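Probable zinc protease PqqL (Escherichia coli, PDB 6OFT) probably cleaves peptides in the periplasm as a zinc-dependent M16 endopeptidase; this chain is the first half of the protein. Local coordinates at residues Arg135-Thr139 with Met175-Val181. Sequence-based numbering, arbitrary orientation.
Sequences RGVIT and MDTVATV
Arg135-Thr139, inside helix 128-144, and the short helix 175-180 run nearly antiparallel, their axes 9.3 Å apart at an angle of 166°, with Arg135 nearest Val178 and Thr139 nearest Met175 along the backbone. This is helix-to-helix packing in the M16 peptidase domain, joined at one end by an arginine that closes over the C-terminal end of the short helix. Arg135 stays extended from CG to NE (chi2 177°, chi3 -176°), which carries its guanidinium past Val178 to the residue that follows the helix, Val181. There NH1 and NH2 grip one atom end-on: Val181 O lies 2.9 Å from Arg135 NH1 and 2.8 Å from Arg135 NH2, close to the guanidinium plane. NH1 also donates to Val178 O at 2.9 Å, while Ala179 O sits over one face of the group without a hydrogen bond. Asp132 forms a salt bridge with Arg135 NE, helping to fix the group's rotation. A leucine in place of Arg135 would probably leave the carbonyls of Val178 and Val181 without these donors and Asp132 without its cationic mate. Beside the polar grip the contact is apolar: Ile138 CG2 meets Val178 CG2 at 3.8 Å, the two side chains crossing at a slant. Ile138 also packs on Phe55 of helix 52-59, and its side chain is near those of His54 and His58, predicted zinc ligands. Met175 bends at chi2 and chi3, its SD 3.7 Å from Thr139 CA. Thr139 OG1 donates to Arg135 O at 2.8 Å, from above the carbonyl plane, and Val178 CG1 approaches that same oxygen to 3.6 Å.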
ATOM      1  N   ARG A 135      -9.459 -15.881  20.293  1.00 30.15           N
ATOM      2  CA  ARG A 135      -8.605 -16.926  19.689  1.00 30.79           C
ATOM      3  C   ARG A 135      -9.376 -17.649  18.570  1.00 35.73           C
ATOM      4  O   ARG A 135      -8.871 -17.749  17.451  1.00 34.74           O
ATOM      5  CB  ARG A 135      -8.108 -17.936  20.724  1.00 31.50           C
ATOM      6  CG  ARG A 135      -7.507 -17.329  21.974  1.00 32.32           C
ATOM      7  CD  ARG A 135      -7.128 -18.420  22.952  1.00 33.93           C
ATOM      8  NE  ARG A 135      -6.639 -17.878  24.217  1.00 40.08           N
ATOM      9  CZ  ARG A 135      -5.402 -17.437  24.423  1.00 50.39           C
ATOM     10  NH1 ARG A 135      -4.510 -17.452  23.438  1.00 31.07           N
ATOM     11  NH2 ARG A 135      -5.051 -16.963  25.611  1.00 38.96           N
ATOM     12  N   GLY A 136     -10.617 -18.052  18.864  1.00 33.35           N
ATOM     13  CA  GLY A 136     -11.512 -18.702  17.910  1.00 33.68           C
ATOM     14  C   GLY A 136     -11.833 -17.845  16.702  1.00 38.21           C
ATOM     15  O   GLY A 136     -11.870 -18.354  15.578  1.00 39.32           O
ATOM     16  N   VAL A 137     -12.030 -16.527  16.930  1.00 33.05           N
ATOM     17  CA  VAL A 137     -12.324 -15.496  15.922  1.00 31.83           C
ATOM     18  C   VAL A 137     -11.197 -15.406  14.899  1.00 35.49           C
ATOM     19  O   VAL A 137     -11.449 -15.531  13.695  1.00 34.86           O
ATOM     20  CB  VAL A 137     -12.631 -14.112  16.584  1.00 34.79           C
ATOM     21  CG1 VAL A 137     -12.647 -12.964  15.564  1.00 33.94           C
ATOM     22  CG2 VAL A 137     -13.935 -14.157  17.355  1.00 34.93           C
ATOM     23  N   ILE A 138      -9.958 -15.200  15.384  1.00 32.16           N
ATOM     24  CA  ILE A 138      -8.758 -15.060  14.557  1.00 31.78           C
ATOM     25  C   ILE A 138      -8.480 -16.348  13.767  1.00 36.87           C
ATOM     26  O   ILE A 138      -8.190 -16.258  12.573  1.00 37.20           O
ATOM     27  CB  ILE A 138      -7.549 -14.543  15.399  1.00 34.38           C
ATOM     28  CG1 ILE A 138      -7.871 -13.124  15.952  1.00 34.01           C
ATOM     29  CG2 ILE A 138      -6.235 -14.530  14.579  1.00 33.68           C
ATOM     30  CD1 ILE A 138      -7.082 -12.694  17.172  1.00 35.54           C
ATOM     31  N   THR A 139      -8.628 -17.525  14.405  1.00 34.53           N
ATOM     32  CA  THR A 139      -8.456 -18.846  13.783  1.00 35.13           C
ATOM     33  C   THR A 139      -9.424 -19.003  12.593  1.00 40.25           C
ATOM     34  O   THR A 139      -8.992 -19.438  11.521  1.00 40.05           O
ATOM     35  CB  THR A 139      -8.584 -19.975  14.842  1.00 40.93           C
ATOM     36  OG1 THR A 139      -7.683 -19.724  15.925  1.00 35.05           O
ATOM     37  CG2 THR A 139      -8.310 -21.376  14.266  1.00 41.93           C
ATOM     38  N   MET A 175      -1.183 -19.687  14.059  1.00 34.74           N
ATOM     39  CA  MET A 175      -2.358 -20.110  14.834  1.00 35.09           C
ATOM     40  C   MET A 175      -1.983 -20.698  16.172  1.00 36.59           C
ATOM     41  O   MET A 175      -2.772 -20.615  17.106  1.00 36.04           O
ATOM     42  CB  MET A 175      -3.283 -21.044  14.038  1.00 38.49           C
ATOM     43  CG  MET A 175      -3.931 -20.377  12.828  1.00 42.95           C
ATOM     44  SD  MET A 175      -4.847 -18.858  13.220  1.00 48.09           S
ATOM     45  CE  MET A 175      -3.666 -17.599  12.720  1.00 44.43           C
ATOM     46  N   ASP A 176      -0.759 -21.238  16.277  1.00 32.97           N
ATOM     47  CA  ASP A 176      -0.213 -21.795  17.503  1.00 33.70           C
ATOM     48  C   ASP A 176       0.121 -20.677  18.498  1.00 35.80           C
ATOM     49  O   ASP A 176      -0.016 -20.877  19.702  1.00 35.74           O
ATOM     50  CB  ASP A 176       0.973 -22.730  17.203  1.00 37.09           C
ATOM     51  CG  ASP A 176       0.570 -23.930  16.348  1.00 54.76           C
ATOM     52  OD1 ASP A 176       0.604 -23.810  15.099  1.00 59.00           O
ATOM     53  OD2 ASP A 176       0.207 -24.980  16.926  1.00 57.35           O
ATOM     54  N   THR A 177       0.478 -19.474  17.995  1.00 31.77           N
ATOM     55  CA  THR A 177       0.710 -18.308  18.863  1.00 31.26           C
ATOM     56  C   THR A 177      -0.667 -17.770  19.318  1.00 35.13           C
ATOM     57  O   THR A 177      -0.855 -17.486  20.501  1.00 34.59           O
ATOM     58  CB  THR A 177       1.566 -17.261  18.149  1.00 37.19           C
ATOM     59  OG1 THR A 177       2.809 -17.866  17.792  1.00 33.75           O
ATOM     60  CG2 THR A 177       1.821 -16.020  19.017  1.00 35.60           C
ATOM     61  N   VAL A 178      -1.633 -17.692  18.377  1.00 32.07           N
ATOM     62  CA  VAL A 178      -3.023 -17.248  18.601  1.00 31.25           C
ATOM     63  C   VAL A 178      -3.703 -18.104  19.703  1.00 35.43           C
ATOM     64  O   VAL A 178      -4.396 -17.558  20.570  1.00 34.30           O
ATOM     65  CB  VAL A 178      -3.805 -17.194  17.247  1.00 34.16           C
ATOM     66  CG1 VAL A 178      -5.319 -17.055  17.441  1.00 34.03           C
ATOM     67  CG2 VAL A 178      -3.275 -16.073  16.360  1.00 33.17           C
ATOM     68  N   ALA A 179      -3.429 -19.427  19.707  1.00 32.59           N
ATOM     69  CA  ALA A 179      -3.988 -20.380  20.668  1.00 32.80           C
ATOM     70  C   ALA A 179      -3.372 -20.321  22.075  1.00 37.29           C
ATOM     71  O   ALA A 179      -4.088 -20.580  23.040  1.00 36.78           O
ATOM     72  CB  ALA A 179      -3.865 -21.801  20.117  1.00 34.06           C
ATOM     73  N   THR A 180      -2.057 -19.994  22.191  1.00 34.14           N
ATOM     74  CA  THR A 180      -1.297 -20.039  23.453  1.00 34.37           C
ATOM     75  C   THR A 180      -0.898 -18.695  24.097  1.00 37.78           C
ATOM     76  O   THR A 180      -0.612 -18.677  25.300  1.00 39.01           O
ATOM     77  CB  THR A 180      -0.027 -20.870  23.258  1.00 44.56           C
ATOM     78  OG1 THR A 180       0.776 -20.255  22.254  1.00 44.46           O
ATOM     79  CG2 THR A 180      -0.315 -22.329  22.899  1.00 45.59           C
ATOM     80  N   VAL A 181      -0.835 -17.599  23.320  1.00 30.97           N
ATOM     81  CA  VAL A 181      -0.446 -16.270  23.829  1.00 29.03           C
ATOM     82  C   VAL A 181      -1.313 -15.874  25.042  1.00 31.93           C
ATOM     83  O   VAL A 181      -2.537 -15.985  25.002  1.00 29.55           O
ATOM     84  CB  VAL A 181      -0.388 -15.183  22.711  1.00 30.56           C
ATOM     85  CG1 VAL A 181      -1.774 -14.800  22.197  1.00 29.24           C
ATOM     86  CG2 VAL A 181       0.403 -13.957  23.155  1.00 29.97           C
TER